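Local coordinates for protein putative short-chain dehydrogenase/reductase (Burkholderia xenovorans, PDB 5JY1) that binds NAD and is probably a short-chain oxidoreductase, possibly a 3-oxoacyl-[acyl-carrier-protein] reductase, at residues A[9-14]-A[240-245]; A[129-134]-A[146-151]; A[173-178]-A[189-194]. One frame throughout, in Å; residues are numbered along the deposited sequence. Where two conformers were deposited one is given.

Contact 1 of 3, residues A[9-14]-A[240-245]; sequences MGLLEQ and SEMSRF
Leu-11 and Leu-12 meet Ser-240 and Met-242 without a single direct hydrogen bond, although the two loops come from near opposite ends of the chain and three of the four touching residues are buried. Leu-11 brings one methyl, CD1, to the thioether of Met-242, with CD1 3.8 Å from SD, and the two side chains cross at about a right angle. Met-242 runs extended from CB to the sulfur (chi2 -177°), which carries SD out to the leucine; the bend at chi3 only turns CE. Beside this pair, Leu-12 uses its CD2 methyl, which lies 3.7 Å from CB of Ser-240. A serine suits that spot because its small CB accepts a methyl while its hydroxyl is used elsewhere: OG, between the backbone N and the carbonyl carbon (chi1 71°), takes the N-H of Met-242 at 3.1 Å, an ST turn, and also bonds to Phe-237 O at the end of helix 227-239. A water lies 2.9 Å from Glu-241 N, but its distance to Leu-11 O is too short to be trusted. Glu-241 OE1 forms a salt bridge with Arg-244 NE at 3.1 Å, almost in the guanidinium plane though tilted out of the carboxylate plane, on its anti side; Arg-244 forms a second with Asp-230 of a second subunit. Both Leu-11 and Met-242 also pack on Met-242 of that subunit. The join therefore rests on dispersion between methyls and a polarisable sulfur, while the polar groups named here bond within loop 240-245, to neighbouring parts of the chain and to the second subunit.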
loop_
_atom_site.group_PDB
_atom_site.type_symbol
_atom_site.label_atom_id
_atom_site.label_comp_id
_atom_site.label_asym_id
_atom_site.label_seq_id
_atom_site.Cartn_x
_atom_site.Cartn_y
_atom_site.Cartn_z
ATOM N N MET A 9 34.474 1.223 13.429
ATOM C CA MET A 9 34.406 0.613 12.107
ATOM C C MET A 9 33.279 1.234 11.290
ATOM O O MET A 9 32.108 1.102 11.647
ATOM C CB MET A 9 34.203 -0.901 12.223
ATOM N N GLY A 10 33.632 1.910 10.198
ATOM C CA GLY A 10 32.617 2.477 9.331
ATOM C C GLY A 10 31.781 1.401 8.666
ATOM O O GLY A 10 32.251 0.303 8.375
ATOM N N LEU A 11 30.516 1.735 8.409
ATOM C CA LEU A 11 29.563 0.765 7.886
ATOM C C LEU A 11 29.792 0.426 6.422
ATOM O O LEU A 11 29.224 -0.562 5.942
ATOM C CB LEU A 11 28.135 1.281 8.074
ATOM C CG LEU A 11 27.602 1.272 9.511
ATOM C CD1 LEU A 11 26.244 1.941 9.595
ATOM C CD2 LEU A 11 27.537 -0.155 10.035
ATOM N N LEU A 12 30.600 1.211 5.707
ATOM C CA LEU A 12 30.822 0.992 4.280
ATOM C C LEU A 12 32.307 0.845 3.965
ATOM O O LEU A 12 32.733 1.112 2.837
ATOM C CB LEU A 12 30.210 2.123 3.451
ATOM C CG LEU A 12 28.757 2.503 3.748
ATOM C CD1 LEU A 12 28.316 3.669 2.877
ATOM C CD2 LEU A 12 27.826 1.314 3.555
ATOM N N GLU A 13 33.105 0.420 4.947
ATOM C CA GLU A 13 34.533 0.257 4.713
ATOM C C GLU A 13 34.781 -0.728 3.578
ATOM O O GLU A 13 34.075 -1.732 3.434
ATOM C CB GLU A 13 35.235 -0.207 5.990
ATOM C CG GLU A 13 35.542 0.925 6.956
ATOM C CD GLU A 13 36.225 0.449 8.221
ATOM O OE1 GLU A 13 36.557 -0.752 8.306
ATOM O OE2 GLU A 13 36.428 1.280 9.133
ATOM N N GLN A 14 35.783 -0.413 2.755
ATOM C CA GLN A 14 36.192 -1.206 1.597
ATOM C C GLN A 14 35.099 -1.334 0.536
ATOM O O GLN A 14 35.208 -2.180 -0.357
ATOM C CB GLN A 14 36.686 -2.597 2.010
ATOM C CG GLN A 14 38.072 -2.593 2.666
ATOM C CD GLN A 14 38.022 -2.230 4.134
ATOM O OE1 GLN A 14 37.253 -2.809 4.900
ATOM N NE2 GLN A 14 38.840 -1.263 4.534
ATOM N N SER A 240 24.408 -0.891 3.096
ATOM C CA SER A 240 25.289 -1.600 4.014
ATOM C C SER A 240 24.781 -3.017 4.274
ATOM O O SER A 240 23.741 -3.442 3.755
ATOM C CB SER A 240 25.404 -0.840 5.335
ATOM O OG SER A 240 24.182 -0.926 6.068
ATOM N N GLU A 241 25.533 -3.753 5.104
ATOM C CA GLU A 241 25.082 -5.078 5.513
ATOM C C GLU A 241 23.877 -5.014 6.438
ATOM O O GLU A 241 23.217 -6.042 6.640
ATOM C CB GLU A 241 26.208 -5.860 6.197
ATOM C CG GLU A 241 27.346 -6.269 5.295
ATOM C CD GLU A 241 27.029 -7.438 4.344
ATOM O OE1 GLU A 241 25.923 -8.013 4.392
ATOM O OE2 GLU A 241 27.925 -7.799 3.558
ATOM N N MET A 242 23.570 -3.845 7.008
ATOM C CA MET A 242 22.423 -3.761 7.911
ATOM C C MET A 242 21.123 -4.122 7.206
ATOM O O MET A 242 20.187 -4.616 7.845
ATOM C CB MET A 242 22.308 -2.362 8.509
ATOM C CG MET A 242 23.503 -1.931 9.331
ATOM S SD MET A 242 23.208 -0.302 10.060
ATOM C CE MET A 242 22.005 -0.692 11.343
ATOM N N SER A 243 21.034 -3.846 5.905
ATOM C CA SER A 243 19.837 -4.112 5.119
ATOM C C SER A 243 19.981 -5.353 4.246
ATOM O O SER A 243 19.258 -5.484 3.253
ATOM C CB SER A 243 19.505 -2.899 4.254
ATOM O OG SER A 243 20.570 -2.655 3.346
ATOM N N ARG A 244 20.887 -6.271 4.615
ATOM C CA ARG A 244 21.185 -7.440 3.793
ATOM C C ARG A 244 19.984 -8.354 3.590
ATOM O O ARG A 244 20.013 -9.189 2.676
ATOM C CB ARG A 244 22.336 -8.242 4.418
ATOM C CG ARG A 244 21.933 -8.921 5.729
ATOM C CD ARG A 244 23.105 -9.251 6.620
ATOM N NE ARG A 244 24.124 -10.060 5.957
ATOM C CZ ARG A 244 24.194 -11.386 6.034
ATOM N NH1 ARG A 244 23.293 -12.069 6.733
ATOM N NH2 ARG A 244 25.171 -12.032 5.409
ATOM N N PHE A 245 18.935 -8.239 4.416
ATOM C CA PHE A 245 17.738 -9.059 4.255
ATOM C C PHE A 245 16.522 -8.228 3.843
ATOM O O PHE A 245 15.385 -8.702 3.956
ATOM C CB PHE A 245 17.458 -9.843 5.545
ATOM C CG PHE A 245 16.727 -11.164 5.333
ATOM C CD1 PHE A 245 17.157 -12.080 4.373
ATOM C CD2 PHE A 245 15.638 -11.507 6.137
ATOM C CE1 PHE A 245 16.495 -13.300 4.201
ATOM C CE2 PHE A 245 14.966 -12.726 5.967
ATOM C CZ PHE A 245 15.392 -13.620 5.000
HETATM O O HOH W 1 28.117 -2.738 5.784
#

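Contact 2 of 3, residues A[129-134]-A[146-151]; sequences WAMRAA and IVNFYS. With NAD (nicotinamide-adenine-dinucleotide), chain E.
Met-131 reaches from helix 113-141 to strand 144-149, touching Ile-146 with one atom and Asn-148 with the next. Its CG lies 4.0 Å from CG2 of Ile-146, the branch methyl, and the two side chains cross at about a right angle. One atom further out, SD receives a weak hydrogen bond from ND2 of Asn-148 at 3.7 Å, with an N-H...S angle of 158°. Methionine suits this place because its unbranched, flexible chain fits the narrow layer between helix and strand, and its sulfur gives a buried amide a soft acceptor. Ile-146, beta-branched, fits an extended strand, and its CG2 stands anti to the backbone N, turned to the helix, while CG1 goes beside that N. The second shell fixes the asparagine more firmly than the sulfur does: OD1 accepts from Asn-97 ND2 on the neighbouring strand 94-97, and the other N-H of ND2 goes to Thr-175 OG1 on helix 162-182. The buried carboxamide thus has both ends occupied, which would fix its rotation and disfavour an amide flip. Strand 146-149 then runs on to the cofactor. Tyr-150 O comes 3.4 Å from C6N of the nicotinamide. Ser-151 OG is 3.4 Å from C5N of NAD; that hydroxyl also caps the N-H of Asp-153 as the chain turns into helix 153-156, and Phe-149 O is hydrogen-bonded to the NAD-binding Lys-168. Packing of a long helix on the strand that follows it belongs to the beta-alpha-beta crossover from strand 94-97 to strand 144-149 in the Rossmann fold, whose strand end borders the nicotinamide.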
loop_
_atom_site.group_PDB
_atom_site.type_symbol
_atom_site.label_atom_id
_atom_site.label_comp_id
_atom_site.label_asym_id
_atom_site.label_seq_id
_atom_site.Cartn_x
_atom_site.Cartn_y
_atom_site.Cartn_z
ATOM N N TRP A 129 19.573 2.969 -16.997
ATOM C CA TRP A 129 20.913 2.816 -17.557
ATOM C C TRP A 129 21.942 2.569 -16.462
ATOM O O TRP A 129 22.837 1.728 -16.613
ATOM C CB TRP A 129 21.295 4.065 -18.350
ATOM C CG TRP A 129 20.602 4.208 -19.662
ATOM C CD1 TRP A 129 20.261 3.207 -20.525
ATOM C CD2 TRP A 129 20.158 5.430 -20.262
ATOM N NE1 TRP A 129 19.636 3.737 -21.639
ATOM C CE2 TRP A 129 19.559 5.098 -21.497
ATOM C CE3 TRP A 129 20.202 6.772 -19.871
ATOM C CZ2 TRP A 129 19.017 6.059 -22.346
ATOM C CZ3 TRP A 129 19.662 7.730 -20.721
ATOM C CH2 TRP A 129 19.078 7.366 -21.943
ATOM N N ALA A 130 21.839 3.302 -15.355
ATOM C CA ALA A 130 22.840 3.151 -14.307
ATOM C C ALA A 130 22.711 1.802 -13.615
ATOM O O ALA A 130 23.724 1.164 -13.309
ATOM C CB ALA A 130 22.723 4.295 -13.303
ATOM N N MET A 131 21.476 1.348 -13.360
ATOM C CA MET A 131 21.286 0.027 -12.754
ATOM C C MET A 131 21.886 -1.075 -13.613
ATOM O O MET A 131 22.584 -1.959 -13.105
ATOM C CB MET A 131 19.798 -0.240 -12.529
ATOM C CG MET A 131 19.227 0.601 -11.420
ATOM S SD MET A 131 17.443 0.402 -11.225
ATOM C CE MET A 131 17.319 -1.338 -10.927
ATOM N N ARG A 132 21.592 -1.064 -14.915
ATOM C CA ARG A 132 22.112 -2.128 -15.765
ATOM C C ARG A 132 23.630 -2.046 -15.944
ATOM O O ARG A 132 24.280 -3.084 -16.103
ATOM C CB ARG A 132 21.377 -2.114 -17.108
ATOM C CG ARG A 132 19.932 -2.631 -16.960
ATOM C CD ARG A 132 18.918 -1.924 -17.882
ATOM N NE ARG A 132 19.305 -1.931 -19.296
ATOM C CZ ARG A 132 19.040 -2.918 -20.149
ATOM N NH1 ARG A 132 18.413 -4.013 -19.740
ATOM N NH2 ARG A 132 19.400 -2.811 -21.423
ATOM N N ALA A 133 24.222 -0.845 -15.879
ATOM C CA ALA A 133 25.679 -0.748 -15.967
ATOM C C ALA A 133 26.351 -1.203 -14.675
ATOM O O ALA A 133 27.332 -1.957 -14.715
ATOM C CB ALA A 133 26.101 0.680 -16.312
ATOM N N ALA A 134 25.833 -0.756 -13.522
ATOM C CA ALA A 134 26.403 -1.161 -12.238
ATOM C C ALA A 134 26.187 -2.646 -11.970
ATOM O O ALA A 134 26.985 -3.276 -11.267
ATOM C CB ALA A 134 25.791 -0.320 -11.112
ATOM N N ILE A 146 21.555 -1.128 -4.479
ATOM C CA ILE A 146 21.041 -0.064 -5.330
ATOM C C ILE A 146 19.981 0.691 -4.543
ATOM O O ILE A 146 19.056 0.077 -3.998
ATOM C CB ILE A 146 20.474 -0.619 -6.650
ATOM C CG1 ILE A 146 21.603 -1.314 -7.430
ATOM C CG2 ILE A 146 19.835 0.501 -7.487
ATOM C CD1 ILE A 146 21.151 -2.035 -8.705
ATOM N N VAL A 147 20.131 2.013 -4.468
ATOM C CA VAL A 147 19.207 2.887 -3.739
ATOM C C VAL A 147 18.616 3.854 -4.751
ATOM O O VAL A 147 19.329 4.725 -5.269
ATOM C CB VAL A 147 19.913 3.665 -2.614
ATOM C CG1 VAL A 147 18.893 4.440 -1.766
ATOM C CG2 VAL A 147 20.773 2.747 -1.735
ATOM N N ASN A 148 17.320 3.720 -5.029
ATOM C CA ASN A 148 16.632 4.641 -5.920
ATOM C C ASN A 148 15.829 5.641 -5.098
ATOM O O ASN A 148 15.523 5.410 -3.930
ATOM C CB ASN A 148 15.715 3.883 -6.884
ATOM C CG ASN A 148 16.494 3.018 -7.843
ATOM O OD1 ASN A 148 17.624 3.352 -8.201
ATOM N ND2 ASN A 148 15.906 1.898 -8.264
ATOM N N PHE A 149 15.518 6.783 -5.703
ATOM C CA PHE A 149 14.756 7.831 -5.036
ATOM C C PHE A 149 13.461 8.083 -5.790
ATOM O O PHE A 149 13.478 8.344 -6.995
ATOM C CB PHE A 149 15.566 9.124 -4.921
ATOM C CG PHE A 149 16.545 9.118 -3.783
ATOM C CD1 PHE A 149 16.151 9.507 -2.518
ATOM C CD2 PHE A 149 17.845 8.696 -3.970
ATOM C CE1 PHE A 149 17.043 9.497 -1.455
ATOM C CE2 PHE A 149 18.745 8.689 -2.914
ATOM C CZ PHE A 149 18.344 9.091 -1.655
ATOM N N TYR A 150 12.340 7.997 -5.081
ATOM C CA TYR A 150 11.073 8.387 -5.682
ATOM C C TYR A 150 10.519 9.513 -4.814
ATOM O O TYR A 150 11.306 10.255 -4.210
ATOM C CB TYR A 150 10.132 7.178 -5.854
ATOM C CG TYR A 150 9.401 6.672 -4.625
ATOM C CD1 TYR A 150 10.082 6.051 -3.583
ATOM C CD2 TYR A 150 8.013 6.768 -4.537
ATOM C CE1 TYR A 150 9.398 5.571 -2.465
ATOM C CE2 TYR A 150 7.329 6.299 -3.444
ATOM C CZ TYR A 150 8.020 5.705 -2.410
ATOM O OH TYR A 150 7.323 5.247 -1.326
ATOM N N SER A 151 9.203 9.687 -4.748
ATOM C CA SER A 151 8.671 10.838 -4.043
ATOM C C SER A 151 7.284 10.537 -3.502
ATOM O O SER A 151 6.498 9.807 -4.117
ATOM C CB SER A 151 8.609 12.076 -4.951
ATOM O OG SER A 151 7.991 13.165 -4.272
HETATM P PA NAD E . 18.610 19.059 -6.215
HETATM O O1A NAD E . 17.903 19.852 -7.272
HETATM O O2A NAD E . 18.955 19.870 -4.975
HETATM O O5B NAD E . 19.997 18.355 -6.825
HETATM C C5B NAD E . 19.889 17.769 -8.075
HETATM C C4B NAD E . 21.340 17.343 -8.541
HETATM O O4B NAD E . 21.236 16.691 -9.649
HETATM C C3B NAD E . 22.153 18.643 -8.870
HETATM O O3B NAD E . 23.418 18.576 -8.287
HETATM C C2B NAD E . 22.223 18.625 -10.378
HETATM O O2B NAD E . 23.395 19.435 -10.878
HETATM C C1B NAD E . 22.337 17.335 -10.631
HETATM N N9A NAD E . 21.972 17.031 -12.002
HETATM C C8A NAD E . 20.985 17.601 -12.698
HETATM N N7A NAD E . 20.974 17.064 -13.901
HETATM C C5A NAD E . 21.956 16.161 -13.956
HETATM C C6A NAD E . 22.374 15.328 -14.995
HETATM N N6A NAD E . 21.954 15.079 -16.367
HETATM N N1A NAD E . 23.388 14.505 -14.805
HETATM C C2A NAD E . 24.024 14.476 -13.586
HETATM N N3A NAD E . 23.631 15.287 -12.574
HETATM C C4A NAD E . 22.574 16.134 -12.780
HETATM O O3 NAD E . 17.643 17.782 -5.816
HETATM P PN NAD E . 17.193 17.263 -4.336
HETATM O O1N NAD E . 16.117 18.189 -3.791
HETATM O O2N NAD E . 18.356 17.181 -3.330
HETATM O O5D NAD E . 16.499 15.776 -4.564
HETATM C C5D NAD E . 17.342 14.657 -4.830
HETATM C C4D NAD E . 16.471 13.384 -5.088
HETATM O O4D NAD E . 15.536 13.264 -4.147
HETATM C C3D NAD E . 15.721 13.559 -6.413
HETATM O O3D NAD E . 15.604 12.385 -7.063
HETATM C C2D NAD E . 14.330 14.064 -5.959
HETATM O O2D NAD E . 13.372 13.788 -7.063
HETATM C C1D NAD E . 14.098 13.368 -4.865
HETATM N N1N NAD E . 13.179 14.034 -3.956
HETATM C C2N NAD E . 13.596 15.065 -3.173
HETATM C C3N NAD E . 12.711 15.706 -2.303
HETATM C C7N NAD E . 13.162 16.856 -1.432
HETATM O O7N NAD E . 12.439 17.286 -0.547
HETATM N N7N NAD E . 14.425 17.450 -1.637
HETATM C C4N NAD E . 11.407 15.288 -2.239
HETATM C C5N NAD E . 10.990 14.260 -3.009
HETATM C C6N NAD E . 11.885 13.618 -3.877
#

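Contact 3 of 3, residues A[173-178]-A[189-194]; sequences GLTRSA and VNAIAP. With NAD (nicotinamide-adenine-dinucleotide), chain E.
The hydroxyl of Thr-175 has two partners: OG1 gives its proton to Ile-171 O one turn earlier in helix 162-182 and accepts an N-H from Asn-148 of strand 144-149. On the strand 187-194 the same atom meets only carbon, at 4.0 Å from CB of Ala-191. The other branch does most of the touching. With CG2 anti to the backbone N (chi1 -61° for OG1), the methyl faces the strand backbone, 3.7 Å from Val-189 O, and also rests on the carbonyl carbon of Asn-190 and on CG1 of Val-189. Threonine thus serves both needs, a methyl for the strand and a hydroxyl for the buried amide. Val-189 spreads its two methyls along one face of the helix: CG1 faces Thr-175, and CG2 lies 3.8 Å from CB of Ala-178. That small side chain suits the spacing, for the axes of helix segment 173-178 and strand segment 189-194 approach to 7.2 Å, with 156° between their directions. Ala-191, too, has the size for this, whereas Asn-190 turns its amide to the other side, where OD1 takes Glu-249 N and ND2 reaches Val-246 O. Further on, Pro-194 O lies 2.9 Å from C4N of the nicotinamide, a close contact and not a bond. The helix carries Tyr-164 and Lys-168, the pair of the family's YxxxK motif, both hydrogen-bonded to NAD, and Arg-176 bonds to Thr-154 O of a third subunit. Helix and strand can thus pack closely through methyls set on each other and on backbone, with the threonine hydroxyl already paired.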
loop_
_atom_site.group_PDB
_atom_site.type_symbol
_atom_site.label_atom_id
_atom_site.label_comp_id
_atom_site.label_asym_id
_atom_site.label_seq_id
_atom_site.Cartn_x
_atom_site.Cartn_y
_atom_site.Cartn_z
ATOM N N GLY A 173 8.259 0.704 -9.883
ATOM C CA GLY A 173 8.099 -0.550 -10.602
ATOM C C GLY A 173 9.432 -1.159 -11.002
ATOM O O GLY A 173 9.621 -2.374 -10.912
ATOM N N LEU A 174 10.376 -0.316 -11.436
ATOM C CA LEU A 174 11.701 -0.800 -11.815
ATOM C C LEU A 174 12.456 -1.333 -10.601
ATOM O O LEU A 174 13.133 -2.366 -10.687
ATOM C CB LEU A 174 12.475 0.331 -12.492
ATOM C CG LEU A 174 13.916 0.033 -12.922
ATOM C CD1 LEU A 174 13.965 -1.198 -13.829
ATOM C CD2 LEU A 174 14.509 1.259 -13.619
ATOM N N THR A 175 12.326 -0.645 -9.459
ATOM C CA THR A 175 12.952 -1.083 -8.215
ATOM C C THR A 175 12.479 -2.479 -7.823
ATOM O O THR A 175 13.282 -3.369 -7.522
ATOM C CB THR A 175 12.621 -0.082 -7.102
ATOM O OG1 THR A 175 13.146 1.209 -7.445
ATOM C CG2 THR A 175 13.200 -0.544 -5.748
ATOM N N ARG A 176 11.161 -2.685 -7.814
ATOM C CA ARG A 176 10.636 -4.001 -7.468
ATOM C C ARG A 176 11.091 -5.074 -8.456
ATOM O O ARG A 176 11.375 -6.205 -8.050
ATOM C CB ARG A 176 9.108 -3.940 -7.396
ATOM C CG ARG A 176 8.605 -2.987 -6.315
ATOM C CD ARG A 176 7.089 -2.892 -6.376
ATOM N NE ARG A 176 6.533 -2.016 -5.344
ATOM C CZ ARG A 176 5.401 -1.336 -5.501
ATOM N NH1 ARG A 176 4.725 -1.423 -6.645
ATOM N NH2 ARG A 176 4.954 -0.554 -4.525
ATOM N N SER A 177 11.150 -4.751 -9.757
ATOM C CA SER A 177 11.545 -5.747 -10.747
ATOM C C SER A 177 12.972 -6.207 -10.512
ATOM O O SER A 177 13.272 -7.406 -10.538
ATOM C CB SER A 177 11.423 -5.173 -12.164
ATOM O OG SER A 177 10.123 -4.689 -12.438
ATOM N N ALA A 178 13.876 -5.256 -10.308
ATOM C CA ALA A 178 15.274 -5.623 -10.118
ATOM C C ALA A 178 15.483 -6.303 -8.769
ATOM O O ALA A 178 16.291 -7.227 -8.655
ATOM C CB ALA A 178 16.154 -4.391 -10.229
ATOM N N VAL A 189 17.747 -3.982 -3.968
ATOM C CA VAL A 189 17.278 -2.793 -4.671
ATOM C C VAL A 189 16.089 -2.251 -3.888
ATOM O O VAL A 189 15.085 -2.952 -3.720
ATOM C CB VAL A 189 16.860 -3.089 -6.127
ATOM C CG1 VAL A 189 16.664 -1.800 -6.913
ATOM C CG2 VAL A 189 17.873 -3.997 -6.849
ATOM N N ASN A 190 16.210 -1.020 -3.400
ATOM C CA ASN A 190 15.187 -0.393 -2.570
ATOM C C ASN A 190 15.028 1.061 -3.000
ATOM O O ASN A 190 15.898 1.627 -3.663
ATOM C CB ASN A 190 15.562 -0.489 -1.083
ATOM C CG ASN A 190 15.589 -1.925 -0.580
ATOM O OD1 ASN A 190 14.539 -2.523 -0.320
ATOM N ND2 ASN A 190 16.789 -2.485 -0.427
ATOM N N ALA A 191 13.914 1.679 -2.608
ATOM C CA ALA A 191 13.647 3.054 -3.004
ATOM C C ALA A 191 13.294 3.889 -1.780
ATOM O O ALA A 191 12.529 3.450 -0.918
ATOM C CB ALA A 191 12.510 3.133 -4.044
ATOM N N ILE A 192 13.860 5.092 -1.713
ATOM C CA ILE A 192 13.590 6.039 -0.633
ATOM C C ILE A 192 12.752 7.182 -1.185
ATOM O O ILE A 192 13.029 7.695 -2.275
ATOM C CB ILE A 192 14.901 6.583 -0.028
ATOM C CG1 ILE A 192 15.639 5.476 0.734
ATOM C CG2 ILE A 192 14.629 7.807 0.854
ATOM C CD1 ILE A 192 17.014 5.912 1.236
ATOM N N ALA A 193 11.731 7.580 -0.423
ATOM C CA ALA A 193 10.947 8.786 -0.686
ATOM C C ALA A 193 11.336 9.827 0.358
ATOM O O ALA A 193 10.789 9.843 1.473
ATOM C CB ALA A 193 9.445 8.489 -0.632
ATOM N N PRO A 194 12.285 10.694 0.058
ATOM C CA PRO A 194 12.792 11.635 1.059
ATOM C C PRO A 194 12.110 12.988 0.980
ATOM O O PRO A 194 11.534 13.341 -0.054
ATOM C CB PRO A 194 14.270 11.752 0.673
ATOM C CG PRO A 194 14.185 11.754 -0.873
ATOM C CD PRO A 194 13.032 10.794 -1.211
HETATM P PA NAD E . 18.610 19.059 -6.215
HETATM O O1A NAD E . 17.903 19.852 -7.272
HETATM O O2A NAD E . 18.955 19.870 -4.975
HETATM O O5B NAD E . 19.997 18.355 -6.825
HETATM C C5B NAD E . 19.889 17.769 -8.075
HETATM C C4B NAD E . 21.340 17.343 -8.541
HETATM O O4B NAD E . 21.236 16.691 -9.649
HETATM C C3B NAD E . 22.153 18.643 -8.870
HETATM O O3B NAD E . 23.418 18.576 -8.287
HETATM C C2B NAD E . 22.223 18.625 -10.378
HETATM O O2B NAD E . 23.395 19.435 -10.878
HETATM C C1B NAD E . 22.337 17.335 -10.631
HETATM N N9A NAD E . 21.972 17.031 -12.002
HETATM C C8A NAD E . 20.985 17.601 -12.698
HETATM N N7A NAD E . 20.974 17.064 -13.901
HETATM C C5A NAD E . 21.956 16.161 -13.956
HETATM C C6A NAD E . 22.374 15.328 -14.995
HETATM N N6A NAD E . 21.954 15.079 -16.367
HETATM N N1A NAD E . 23.388 14.505 -14.805
HETATM C C2A NAD E . 24.024 14.476 -13.586
HETATM N N3A NAD E . 23.631 15.287 -12.574
HETATM C C4A NAD E . 22.574 16.134 -12.780
HETATM O O3 NAD E . 17.643 17.782 -5.816
HETATM P PN NAD E . 17.193 17.263 -4.336
HETATM O O1N NAD E . 16.117 18.189 -3.791
HETATM O O2N NAD E . 18.356 17.181 -3.330
HETATM O O5D NAD E . 16.499 15.776 -4.564
HETATM C C5D NAD E . 17.342 14.657 -4.830
HETATM C C4D NAD E . 16.471 13.384 -5.088
HETATM O O4D NAD E . 15.536 13.264 -4.147
HETATM C C3D NAD E . 15.721 13.559 -6.413
HETATM O O3D NAD E . 15.604 12.385 -7.063
HETATM C C2D NAD E . 14.330 14.064 -5.959
HETATM O O2D NAD E . 13.372 13.788 -7.063
HETATM C C1D NAD E . 14.098 13.368 -4.865
HETATM N N1N NAD E . 13.179 14.034 -3.956
HETATM C C2N NAD E . 13.596 15.065 -3.173
HETATM C C3N NAD E . 12.711 15.706 -2.303
HETATM C C7N NAD E . 13.162 16.856 -1.432
HETATM O O7N NAD E . 12.439 17.286 -0.547
HETATM N N7N NAD E . 14.425 17.450 -1.637
HETATM C C4N NAD E . 11.407 15.288 -2.239
HETATM C C5N NAD E . 10.990 14.260 -3.009
HETATM C C6N NAD E . 11.885 13.618 -3.877
#

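How the contacts relate
Contact 2 and contact 3 follow one another along the chain, and both lie nested inside the long loop that contact 1 closes. Their centres are about 8 Å apart, and strands 144-149 and 187-194 are neighbours in the parallel sheet, joined by backbone hydrogen bonds. Helices 113-141 and 162-182 pack together as well, with Met-131 against Ala-178, so two successive crossovers share one core and shape the nicotinamide end of the NAD site. Contact 1, centred about 19 Å from each of the others and away from that site, joins the N-terminal loop to the loop before strand 250-253, outermost within this chain, next to a second subunit, whereas contacts 2 and 3 touch a third.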